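Adhesion G-protein coupled receptor G6 (PDB 6V55) probably links cell adhesion to G-protein signalling in myelination, through a large extracellular region that binds calcium. Local coordinates at residues 3-8 against 27-32; 14-19 against 108-113; 31-36 against 91-96; 45-50 against 63-68. All blocks are in the same frame, centred on the assembly; numbering follows the deposited sequence.

All four contacts belong to the CUB domain. Interactions 1 and 3 share C31 and N32 on strand 30-36 and meet the same glycan; their centres are about 8 Å apart, and V7 O comes within 3.1 Å of T34 N. Interaction 2 pairs strands of the opposing sheet, where F16 CE1 packs 3.5 Å from W33 CD2 of interaction 3. Interaction 4 joins the two sheets: F94 N and V64 O, 2.8 Å apart, tie it to interaction 3, while S109 N and T46 O, 2.9 Å apart, tie it to interaction 2. The calcium site of E53, D61, D98, S100 and V101 lies close by, its ion about 7 Å from the side chain of F95.

Interaction 1. Residues 3-8 against 27-32; sequences TSCNVV and PSQSCN. With NAG (2-acetamido-2-deoxy-beta-D-glucopyranose), chain E.
Two good hydrogen bonds join residues 3-8 to 27-32. N32 N gives its hydrogen to C5 O at 3.0 Å, lying in the plane of that carbonyl, and N6 ND2 gives one to S30 O at 3.1 Å. The second bond is straight (160° at the hydrogen) and S30 O lies close to the plane of the N6 amide, so the bond fixes its rotation. The other end faces N32: N6 OD1 takes a hydrogen bond from a water 3.0 Å away, and the same water accepts one from N32 ND2, while N32 OD1 is taken by T34 OG1. The two amide planes are turned 83° apart, and N6 OD1 lies 3.5 Å from N32 CB. A second backbone bond, V7 N to N32 O, is weak. Here, near the N-terminus of the CUB domain, the chain comes alongside strand 30-36 and leads into strand 8-9, which runs parallel to it at the sheet edge. The disulfide between C5 SG and C31 SG locks this approach covalently. To make it, the C5 sulfur takes the crowded position between its own N and carbonyl carbon, chi1 81°, whereas C31 SG lies beside its backbone N. At the far end N32 ND2 is bonded to C1 of the N-acetylglucosamine, whose C6 packs 3.7 Å from V8 CG2.

Interaction 2. Residues 14-19 against 108-113; sequences GSFTSP and ISYKQV
The ring of Y110 lies flat against the backbone of G14, with G14 N above the ring centre and G14 CA 3.9 Å from the centroid as a CH-pi contact. The missing side chain allows this: a beta carbon on G14 would sit only about 2.6 Å from Y110 OH. The contact is an antiparallel pairing in one sheet of the CUB beta-sandwich, where outer strand 13-17 runs along strand 105-114. G14 with Y110 and F16 with I108 are hydrogen-bonded pairs, and S15 with S109 between them is a non-hydrogen-bonded one. The bonds at F16 are the straighter: F16 N to I108 O spans 3.0 Å and I108 N to F16 O 2.9 Å, each nearly along its C=O axis, whereas those at G14 approach from above the carbonyl planes. Like Y110, F16 carries its ring in the crowded position between N and carbonyl carbon, chi1 62°. This lays it beside I108, whose CB stands over one face, while F16 CZ touches I108 CG2 at 3.6 Å. Y110 CD1 meets the edge of the F16 ring, 3.8 Å from F16 CD2, and W33 of the facing sheet stacks on F16. An alanine in place of Y110 would lack the ring that lies over G14 and would probably leave the F16 edge less supported. On the other side of the sheet, S15 OG is hydrogen-bonded to H107 NE2. A water donates to S15 O at 2.9 Å and also hydrogen-bonds Y110 OH, 3.1 Å away.

Interaction 3. Residues 31-36 against 91-96; sequences CNWTIQ and MEVFFN. With NAG (2-acetamido-2-deoxy-beta-D-glucopyranose), chain E.
W33 and F95 lie side by side and point the same way into the CUB core, W33 turning its benzene edge to strand 90-96. On that edge W33 CE3 sits 3.2 Å from V93 O, and W33 CZ3 rests 3.8 Å from F95 CB. C31 CB lies over one face of the indole, and F16 of the opposing sheet stacks with it. Beneath these side chains six backbone hydrogen bonds run between the antiparallel strands, the shortest from I35 N to M91 O at 2.7 Å. On the other side of the sheet the F94 ring leans obliquely on N32, with F94 CE1 3.4 Å from N32 CG. The same F94 CE1 comes 3.6 Å from C8, the acetamide methyl of the N-acetylglucosamine. An alanine in place of F94 would probably strip the glycosylated amide and the sugar methyl of their shared apolar neighbour. T34, the threonine of the N-W-T sequon, donates from OG1 to a lone pair of N32 OD1 at 3.0 Å. With ND2 bonded to the sugar and OD1 accepting from T34, the N32 amide is probably held in rotation, which would help orient the glycan against this face.

Interaction 4. Residues 45-50 against 63-68; sequences ITFLDF and VVVKTG
D49 OD2 is gripped twice, by a salt bridge from K104 NZ and by a hydrogen bond with Y21 OH. The other carboxylate oxygen, D49 OD1, takes a weak bond from F50 N at 2.9 Å, so the acid is tied back to its own chain at the corner. A classic beta bulge sits here, with L48 and D49 set together opposite H107 of strand 105-114, and beyond it F50 again points inward. Between residues 45-50 and 63-68 no hydrogen bond forms; the contact is entirely apolar. This is the interior of the CUB beta-sandwich: strand 45-47 from one sheet lies over strand 63-66 from the other, their axes 11.2 Å apart at closest and their N-to-C directions 159° apart, close to antiparallel. The side chains meet tip to tip across the interior. I45 CD1 reaches V65 CG1 at 4.0 Å, while V65 CG2 meets the edge of the F47 ring, 3.9 Å from F47 CZ. F50 extends its ring with CG anti to the backbone N, chi1 -178°, and presents its edge to V63, bringing F50 CE2 to 3.7 Å from V63 CG2. M91 touches both I45 and V65 from strand 90-96, and F74 covers F50 and V65.

Interaction 1. Residues 3-8 against 27-32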
# COMPACT_ATOMS: atom_id res chain seq x y z
N THR A 3 -5.37 -10.49 11.27
CA THR A 3 -3.95 -10.44 10.93
C THR A 3 -3.75 -10.66 9.42
O THR A 3 -2.73 -11.22 8.99
CB THR A 3 -3.12 -11.50 11.75
OG1 THR A 3 -1.77 -11.56 11.27
CG2 THR A 3 -3.75 -12.91 11.68
N SER A 4 -4.70 -10.20 8.60
CA SER A 4 -4.62 -10.34 7.15
C SER A 4 -4.63 -8.98 6.47
O SER A 4 -5.53 -8.17 6.71
CB SER A 4 -5.76 -11.18 6.60
OG SER A 4 -5.63 -11.27 5.19
N CYS A 5 -3.66 -8.76 5.57
CA CYS A 5 -3.56 -7.49 4.85
C CYS A 5 -3.79 -7.65 3.34
O CYS A 5 -3.37 -6.80 2.56
CB CYS A 5 -2.22 -6.78 5.17
SG CYS A 5 -0.67 -7.32 4.29
N ASN A 6 -4.49 -8.71 2.91
CA ASN A 6 -4.96 -8.83 1.52
C ASN A 6 -6.46 -9.10 1.59
O ASN A 6 -6.90 -10.24 1.43
CB ASN A 6 -4.24 -9.92 0.74
CG ASN A 6 -2.79 -9.57 0.45
OD1 ASN A 6 -2.44 -9.20 -0.68
ND2 ASN A 6 -1.93 -9.71 1.46
N VAL A 7 -7.24 -8.03 1.79
CA VAL A 7 -8.67 -8.13 2.04
C VAL A 7 -9.43 -7.28 1.02
O VAL A 7 -8.85 -6.51 0.25
CB VAL A 7 -9.05 -7.68 3.47
CG1 VAL A 7 -8.85 -8.80 4.47
CG2 VAL A 7 -8.22 -6.47 3.85
N VAL A 8 -10.75 -7.44 1.02
CA VAL A 8 -11.69 -6.61 0.27
C VAL A 8 -12.64 -5.99 1.28
O VAL A 8 -13.37 -6.70 1.98
CB VAL A 8 -12.46 -7.41 -0.79
CG1 VAL A 8 -13.60 -6.57 -1.37
CG2 VAL A 8 -11.53 -7.80 -1.91
N PRO A 27 9.39 -6.46 7.71
CA PRO A 27 9.92 -6.46 6.34
C PRO A 27 9.13 -7.38 5.42
O PRO A 27 8.32 -8.20 5.87
CB PRO A 27 11.36 -6.98 6.51
CG PRO A 27 11.62 -7.07 7.94
CD PRO A 27 10.33 -7.09 8.65
N SER A 28 9.38 -7.22 4.11
CA SER A 28 8.93 -8.11 3.03
C SER A 28 7.41 -8.29 2.97
O SER A 28 6.90 -9.36 2.67
CB SER A 28 9.63 -9.45 3.12
OG SER A 28 10.96 -9.21 3.49
N GLN A 29 6.70 -7.22 3.26
CA GLN A 29 5.26 -7.23 3.23
C GLN A 29 4.76 -7.15 1.80
O GLN A 29 5.43 -6.60 0.92
CB GLN A 29 4.71 -6.05 4.01
CG GLN A 29 4.96 -6.12 5.47
CD GLN A 29 4.47 -7.41 6.04
OE1 GLN A 29 3.26 -7.67 6.11
NE2 GLN A 29 5.40 -8.24 6.47
N SER A 30 3.56 -7.68 1.58
CA SER A 30 2.87 -7.39 0.34
C SER A 30 1.37 -7.39 0.62
O SER A 30 0.78 -8.44 0.85
CB SER A 30 3.21 -8.39 -0.75
OG SER A 30 2.15 -8.37 -1.69
N CYS A 31 0.77 -6.20 0.57
CA CYS A 31 -0.59 -5.99 0.99
C CYS A 31 -1.43 -5.45 -0.17
O CYS A 31 -0.92 -4.75 -1.04
CB CYS A 31 -0.59 -5.01 2.16
SG CYS A 31 0.31 -5.53 3.66
N ASN A 32 -2.73 -5.80 -0.18
CA ASN A 32 -3.70 -5.41 -1.23
C ASN A 32 -5.01 -5.24 -0.47
O ASN A 32 -5.81 -6.18 -0.35
CB ASN A 32 -3.79 -6.45 -2.36
CG ASN A 32 -4.91 -6.16 -3.42
OD1 ASN A 32 -5.53 -5.11 -3.44
ND2 ASN A 32 -5.12 -7.11 -4.34
C1 NAG E . -6.13 -7.02 -5.39
C2 NAG E . -5.74 -7.69 -6.74
C3 NAG E . -6.93 -7.67 -7.71
C4 NAG E . -8.15 -8.34 -7.09
C5 NAG E . -8.51 -7.65 -5.77
C6 NAG E . -9.61 -8.38 -5.03
C7 NAG E . -3.32 -7.37 -7.03
C8 NAG E . -2.25 -6.68 -7.84
N2 NAG E . -4.58 -7.07 -7.36
O3 NAG E . -6.59 -8.32 -8.93
O4 NAG E . -9.25 -8.28 -8.00
O5 NAG E . -7.37 -7.64 -4.88
O6 NAG E . -9.07 -9.40 -4.20
O7 NAG E . -3.05 -8.16 -6.13
O HOH W 1 -3.91 -9.85 -3.18

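Interaction 2. Residues 14-19 against 108-113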
# COMPACT_ATOMS: atom_id res chain seq x y z
N GLY A 14 -14.70 2.96 7.28
CA GLY A 14 -13.90 2.16 8.16
C GLY A 14 -12.47 2.65 8.23
O GLY A 14 -12.16 3.78 7.86
N SER A 15 -11.62 1.75 8.69
CA SER A 15 -10.22 2.05 8.94
C SER A 15 -9.40 0.81 8.66
O SER A 15 -9.87 -0.32 8.86
CB SER A 15 -10.02 2.51 10.38
OG SER A 15 -8.95 3.42 10.48
N PHE A 16 -8.18 1.01 8.18
CA PHE A 16 -7.20 -0.05 8.13
C PHE A 16 -5.82 0.56 8.32
O PHE A 16 -5.60 1.72 7.99
CB PHE A 16 -7.26 -0.88 6.84
CG PHE A 16 -6.97 -0.11 5.59
CD1 PHE A 16 -5.71 -0.13 5.01
CD2 PHE A 16 -8.00 0.53 4.92
CE1 PHE A 16 -5.46 0.56 3.84
CE2 PHE A 16 -7.76 1.22 3.73
CZ PHE A 16 -6.50 1.23 3.19
N THR A 17 -4.92 -0.23 8.89
CA THR A 17 -3.55 0.21 9.11
C THR A 17 -2.59 -0.76 8.44
O THR A 17 -2.94 -1.90 8.11
CB THR A 17 -3.19 0.29 10.60
OG1 THR A 17 -2.95 -1.02 11.11
CG2 THR A 17 -4.27 0.95 11.44
N SER A 18 -1.35 -0.30 8.28
CA SER A 18 -0.23 -1.17 7.93
C SER A 18 -0.00 -2.16 9.08
O SER A 18 -0.37 -1.85 10.22
CB SER A 18 1.03 -0.34 7.71
OG SER A 18 1.42 0.32 8.92
N PRO A 19 0.54 -3.36 8.80
CA PRO A 19 0.69 -4.38 9.86
C PRO A 19 1.61 -3.92 10.98
O PRO A 19 2.58 -3.21 10.73
CB PRO A 19 1.28 -5.59 9.12
CG PRO A 19 1.66 -5.08 7.73
CD PRO A 19 0.72 -3.96 7.47
N ILE A 108 -5.07 4.56 7.47
CA ILE A 108 -5.90 5.08 6.39
C ILE A 108 -7.37 4.90 6.77
O ILE A 108 -7.78 3.83 7.22
CB ILE A 108 -5.58 4.35 5.08
CG1 ILE A 108 -4.12 4.60 4.67
CG2 ILE A 108 -6.53 4.74 3.96
CD1 ILE A 108 -3.74 3.81 3.42
N SER A 109 -8.15 5.96 6.61
CA SER A 109 -9.60 5.90 6.75
C SER A 109 -10.24 5.91 5.37
O SER A 109 -9.88 6.74 4.53
CB SER A 109 -10.11 7.10 7.55
OG SER A 109 -10.00 8.28 6.78
N TYR A 110 -11.19 5.01 5.14
CA TYR A 110 -11.93 4.98 3.89
C TYR A 110 -13.40 5.30 4.14
O TYR A 110 -13.94 5.09 5.22
CB TYR A 110 -11.79 3.63 3.18
CG TYR A 110 -12.35 2.42 3.89
CD1 TYR A 110 -11.59 1.74 4.84
CD2 TYR A 110 -13.62 1.90 3.57
CE1 TYR A 110 -12.07 0.62 5.48
CE2 TYR A 110 -14.11 0.76 4.20
CZ TYR A 110 -13.32 0.13 5.16
OH TYR A 110 -13.77 -1.01 5.82
N LYS A 111 -14.04 5.79 3.08
CA LYS A 111 -15.37 6.40 3.17
C LYS A 111 -16.05 6.23 1.82
O LYS A 111 -15.44 6.52 0.78
CB LYS A 111 -15.23 7.88 3.54
CG LYS A 111 -16.41 8.52 4.23
CD LYS A 111 -16.46 10.01 3.89
CE LYS A 111 -16.55 10.90 5.14
NZ LYS A 111 -16.47 12.33 4.74
N GLN A 112 -17.29 5.72 1.83
CA GLN A 112 -18.12 5.65 0.63
C GLN A 112 -18.83 6.99 0.43
O GLN A 112 -19.61 7.42 1.30
CB GLN A 112 -19.13 4.52 0.72
CG GLN A 112 -18.52 3.14 0.71
CD GLN A 112 -19.56 2.05 0.45
OE1 GLN A 112 -20.73 2.34 0.17
NE2 GLN A 112 -19.14 0.78 0.53
N VAL A 113 -18.56 7.65 -0.69
CA VAL A 113 -19.08 8.97 -1.00
C VAL A 113 -19.92 8.85 -2.26
O VAL A 113 -19.46 8.28 -3.26
CB VAL A 113 -17.95 10.00 -1.18
CG1 VAL A 113 -18.49 11.35 -1.71
CG2 VAL A 113 -17.18 10.19 0.12
O HOH W 2 -12.32 -1.88 8.45

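Interaction 3. Residues 31-36 against 91-96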
# COMPACT_ATOMS: atom_id res chain seq x y z
N CYS A 31 0.77 -6.20 0.57
CA CYS A 31 -0.59 -5.99 0.99
C CYS A 31 -1.43 -5.45 -0.17
O CYS A 31 -0.92 -4.75 -1.04
CB CYS A 31 -0.59 -5.01 2.16
SG CYS A 31 0.31 -5.53 3.66
N ASN A 32 -2.73 -5.80 -0.18
CA ASN A 32 -3.70 -5.41 -1.23
C ASN A 32 -5.01 -5.24 -0.47
O ASN A 32 -5.81 -6.18 -0.35
CB ASN A 32 -3.79 -6.45 -2.36
CG ASN A 32 -4.91 -6.16 -3.42
OD1 ASN A 32 -5.53 -5.11 -3.44
ND2 ASN A 32 -5.12 -7.11 -4.34
N TRP A 33 -5.24 -4.03 0.01
CA TRP A 33 -6.56 -3.61 0.47
C TRP A 33 -7.34 -3.08 -0.73
O TRP A 33 -7.04 -1.99 -1.23
CB TRP A 33 -6.42 -2.53 1.52
CG TRP A 33 -5.64 -2.92 2.73
CD1 TRP A 33 -6.10 -3.62 3.80
CD2 TRP A 33 -4.28 -2.59 3.02
NE1 TRP A 33 -5.10 -3.76 4.73
CE2 TRP A 33 -3.98 -3.13 4.27
CE3 TRP A 33 -3.28 -1.89 2.33
CZ2 TRP A 33 -2.74 -3.00 4.85
CZ3 TRP A 33 -2.04 -1.76 2.92
CH2 TRP A 33 -1.79 -2.31 4.16
N THR A 34 -8.34 -3.82 -1.19
CA THR A 34 -9.24 -3.34 -2.23
C THR A 34 -10.53 -2.85 -1.57
O THR A 34 -11.17 -3.58 -0.82
CB THR A 34 -9.50 -4.43 -3.27
OG1 THR A 34 -8.39 -4.49 -4.17
CG2 THR A 34 -10.76 -4.16 -4.07
N ILE A 35 -10.88 -1.60 -1.82
CA ILE A 35 -12.08 -1.00 -1.23
C ILE A 35 -13.13 -0.91 -2.32
O ILE A 35 -12.93 -0.21 -3.32
CB ILE A 35 -11.79 0.38 -0.64
CG1 ILE A 35 -10.49 0.35 0.16
CG2 ILE A 35 -12.96 0.79 0.19
CD1 ILE A 35 -9.95 1.73 0.53
N GLN A 36 -14.27 -1.59 -2.13
CA GLN A 36 -15.31 -1.62 -3.14
C GLN A 36 -16.62 -1.07 -2.61
O GLN A 36 -17.09 -1.48 -1.54
CB GLN A 36 -15.53 -3.03 -3.68
CG GLN A 36 -16.32 -3.02 -4.96
CD GLN A 36 -16.11 -4.26 -5.77
OE1 GLN A 36 -16.21 -4.23 -7.00
NE2 GLN A 36 -15.79 -5.36 -5.09
N MET A 91 -11.36 1.48 -5.11
CA MET A 91 -10.05 2.04 -4.79
C MET A 91 -9.18 0.94 -4.18
O MET A 91 -9.60 0.29 -3.22
CB MET A 91 -10.17 3.21 -3.82
CG MET A 91 -8.82 3.76 -3.39
SD MET A 91 -8.38 5.21 -4.35
CE MET A 91 -9.28 6.42 -3.41
N GLU A 92 -7.97 0.76 -4.71
CA GLU A 92 -7.04 -0.27 -4.25
C GLU A 92 -5.79 0.40 -3.68
O GLU A 92 -5.21 1.28 -4.33
CB GLU A 92 -6.67 -1.22 -5.40
CG GLU A 92 -7.90 -1.78 -6.12
CD GLU A 92 -7.59 -2.91 -7.08
OE1 GLU A 92 -6.45 -3.02 -7.58
OE2 GLU A 92 -8.51 -3.71 -7.34
N VAL A 93 -5.38 -0.02 -2.49
CA VAL A 93 -4.20 0.49 -1.79
C VAL A 93 -3.22 -0.66 -1.59
O VAL A 93 -3.53 -1.63 -0.89
CB VAL A 93 -4.55 1.11 -0.43
CG1 VAL A 93 -3.28 1.51 0.31
CG2 VAL A 93 -5.45 2.29 -0.60
N PHE A 94 -2.03 -0.55 -2.18
CA PHE A 94 -0.99 -1.56 -2.03
C PHE A 94 0.10 -1.06 -1.11
O PHE A 94 0.28 0.14 -0.94
CB PHE A 94 -0.38 -1.93 -3.36
CG PHE A 94 -1.35 -2.49 -4.33
CD1 PHE A 94 -1.68 -3.84 -4.28
CD2 PHE A 94 -1.96 -1.67 -5.27
CE1 PHE A 94 -2.59 -4.35 -5.15
CE2 PHE A 94 -2.87 -2.19 -6.15
CZ PHE A 94 -3.19 -3.53 -6.09
N PHE A 95 0.83 -2.00 -0.51
CA PHE A 95 1.98 -1.66 0.31
C PHE A 95 2.99 -2.79 0.20
O PHE A 95 2.63 -3.96 0.35
CB PHE A 95 1.58 -1.43 1.77
CG PHE A 95 2.74 -1.34 2.74
CD1 PHE A 95 3.77 -0.41 2.56
CD2 PHE A 95 2.79 -2.18 3.85
CE1 PHE A 95 4.83 -0.32 3.48
CE2 PHE A 95 3.84 -2.09 4.77
CZ PHE A 95 4.87 -1.16 4.59
N ASN A 96 4.25 -2.43 -0.09
CA ASN A 96 5.36 -3.37 -0.19
C ASN A 96 6.56 -2.82 0.57
O ASN A 96 6.92 -1.65 0.40
CB ASN A 96 5.71 -3.63 -1.64
CG ASN A 96 4.60 -4.30 -2.39
OD1 ASN A 96 4.31 -5.49 -2.15
ND2 ASN A 96 3.96 -3.57 -3.29
C1 NAG E . -6.13 -7.02 -5.39
C2 NAG E . -5.74 -7.69 -6.74
C3 NAG E . -6.93 -7.67 -7.71
C4 NAG E . -8.15 -8.34 -7.09
C5 NAG E . -8.51 -7.65 -5.77
C6 NAG E . -9.61 -8.38 -5.03
C7 NAG E . -3.32 -7.37 -7.03
C8 NAG E . -2.25 -6.68 -7.84
N2 NAG E . -4.58 -7.07 -7.36
O3 NAG E . -6.59 -8.32 -8.93
O4 NAG E . -9.25 -8.28 -8.00
O5 NAG E . -7.37 -7.64 -4.88
O6 NAG E . -9.07 -9.40 -4.20
O7 NAG E . -3.05 -8.16 -6.13
O HOH W 3 1.57 -5.14 -2.61

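Interaction 4. Residues 45-50 against 63-68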
# COMPACT_ATOMS: atom_id res chain seq x y z
N ILE A 45 -10.24 7.99 0.28
CA ILE A 45 -9.36 7.60 1.36
C ILE A 45 -8.72 8.85 1.95
O ILE A 45 -8.66 9.91 1.32
CB ILE A 45 -8.27 6.59 0.96
CG1 ILE A 45 -7.22 7.24 0.05
CG2 ILE A 45 -8.87 5.34 0.34
CD1 ILE A 45 -6.02 6.34 -0.23
N THR A 46 -8.25 8.73 3.18
CA THR A 46 -7.53 9.79 3.87
C THR A 46 -6.45 9.11 4.69
O THR A 46 -6.73 8.18 5.45
CB THR A 46 -8.47 10.63 4.75
OG1 THR A 46 -9.27 11.51 3.93
CG2 THR A 46 -7.69 11.45 5.79
N PHE A 47 -5.21 9.53 4.49
CA PHE A 47 -4.12 9.06 5.33
C PHE A 47 -4.17 9.82 6.64
O PHE A 47 -3.97 11.03 6.67
CB PHE A 47 -2.78 9.28 4.64
CG PHE A 47 -2.56 8.42 3.41
CD1 PHE A 47 -1.80 7.26 3.50
CD2 PHE A 47 -3.09 8.79 2.17
CE1 PHE A 47 -1.58 6.48 2.39
CE2 PHE A 47 -2.89 8.00 1.05
CZ PHE A 47 -2.13 6.84 1.16
N LEU A 48 -4.47 9.13 7.74
CA LEU A 48 -4.44 9.80 9.03
C LEU A 48 -3.02 9.97 9.55
O LEU A 48 -2.78 10.82 10.42
CB LEU A 48 -5.29 9.01 10.03
CG LEU A 48 -6.69 8.67 9.51
CD1 LEU A 48 -7.45 7.70 10.44
CD2 LEU A 48 -7.47 9.94 9.30
N ASP A 49 -2.09 9.16 9.05
CA ASP A 49 -0.70 9.08 9.49
C ASP A 49 0.04 8.27 8.44
O ASP A 49 -0.55 7.35 7.87
CB ASP A 49 -0.58 8.41 10.85
CG ASP A 49 0.78 8.60 11.47
OD1 ASP A 49 1.53 9.46 10.94
OD2 ASP A 49 1.11 7.89 12.45
N PHE A 50 1.30 8.62 8.18
CA PHE A 50 2.07 7.97 7.10
C PHE A 50 3.55 8.24 7.32
O PHE A 50 3.98 9.40 7.16
CB PHE A 50 1.65 8.48 5.70
CG PHE A 50 2.37 7.83 4.53
CD1 PHE A 50 3.54 8.39 3.99
CD2 PHE A 50 1.83 6.71 3.92
CE1 PHE A 50 4.20 7.79 2.92
CE2 PHE A 50 2.46 6.12 2.84
CZ PHE A 50 3.65 6.67 2.34
N VAL A 63 4.00 2.72 -1.04
CA VAL A 63 2.56 2.54 -1.06
C VAL A 63 2.09 3.01 -2.43
O VAL A 63 2.44 4.11 -2.84
CB VAL A 63 1.85 3.33 0.05
CG1 VAL A 63 0.34 3.38 -0.16
CG2 VAL A 63 2.15 2.70 1.37
N VAL A 64 1.32 2.16 -3.14
CA VAL A 64 0.69 2.52 -4.41
C VAL A 64 -0.81 2.72 -4.18
O VAL A 64 -1.46 1.85 -3.60
CB VAL A 64 0.94 1.43 -5.47
CG1 VAL A 64 0.20 1.75 -6.76
CG2 VAL A 64 2.44 1.26 -5.74
N VAL A 65 -1.36 3.86 -4.62
CA VAL A 65 -2.80 4.10 -4.58
C VAL A 65 -3.35 4.03 -6.00
O VAL A 65 -2.96 4.82 -6.87
CB VAL A 65 -3.16 5.46 -3.95
CG1 VAL A 65 -4.68 5.62 -3.91
CG2 VAL A 65 -2.57 5.57 -2.55
N LYS A 66 -4.27 3.10 -6.24
CA LYS A 66 -4.76 2.78 -7.58
C LYS A 66 -6.25 3.10 -7.66
O LYS A 66 -7.07 2.51 -6.94
CB LYS A 66 -4.50 1.30 -7.91
CG LYS A 66 -4.04 1.04 -9.33
CD LYS A 66 -3.40 -0.35 -9.50
CE LYS A 66 -4.43 -1.46 -9.78
NZ LYS A 66 -3.85 -2.86 -9.57
N THR A 67 -6.60 4.04 -8.51
CA THR A 67 -7.99 4.18 -8.92
C THR A 67 -8.11 3.67 -10.36
O THR A 67 -7.17 3.08 -10.91
CB THR A 67 -8.45 5.62 -8.75
OG1 THR A 67 -9.70 5.79 -9.43
CG2 THR A 67 -7.42 6.60 -9.28
N GLY A 68 -9.28 3.88 -10.96
CA GLY A 68 -9.56 3.31 -12.27
C GLY A 68 -8.78 3.92 -13.41
O GLY A 68 -8.64 3.28 -14.46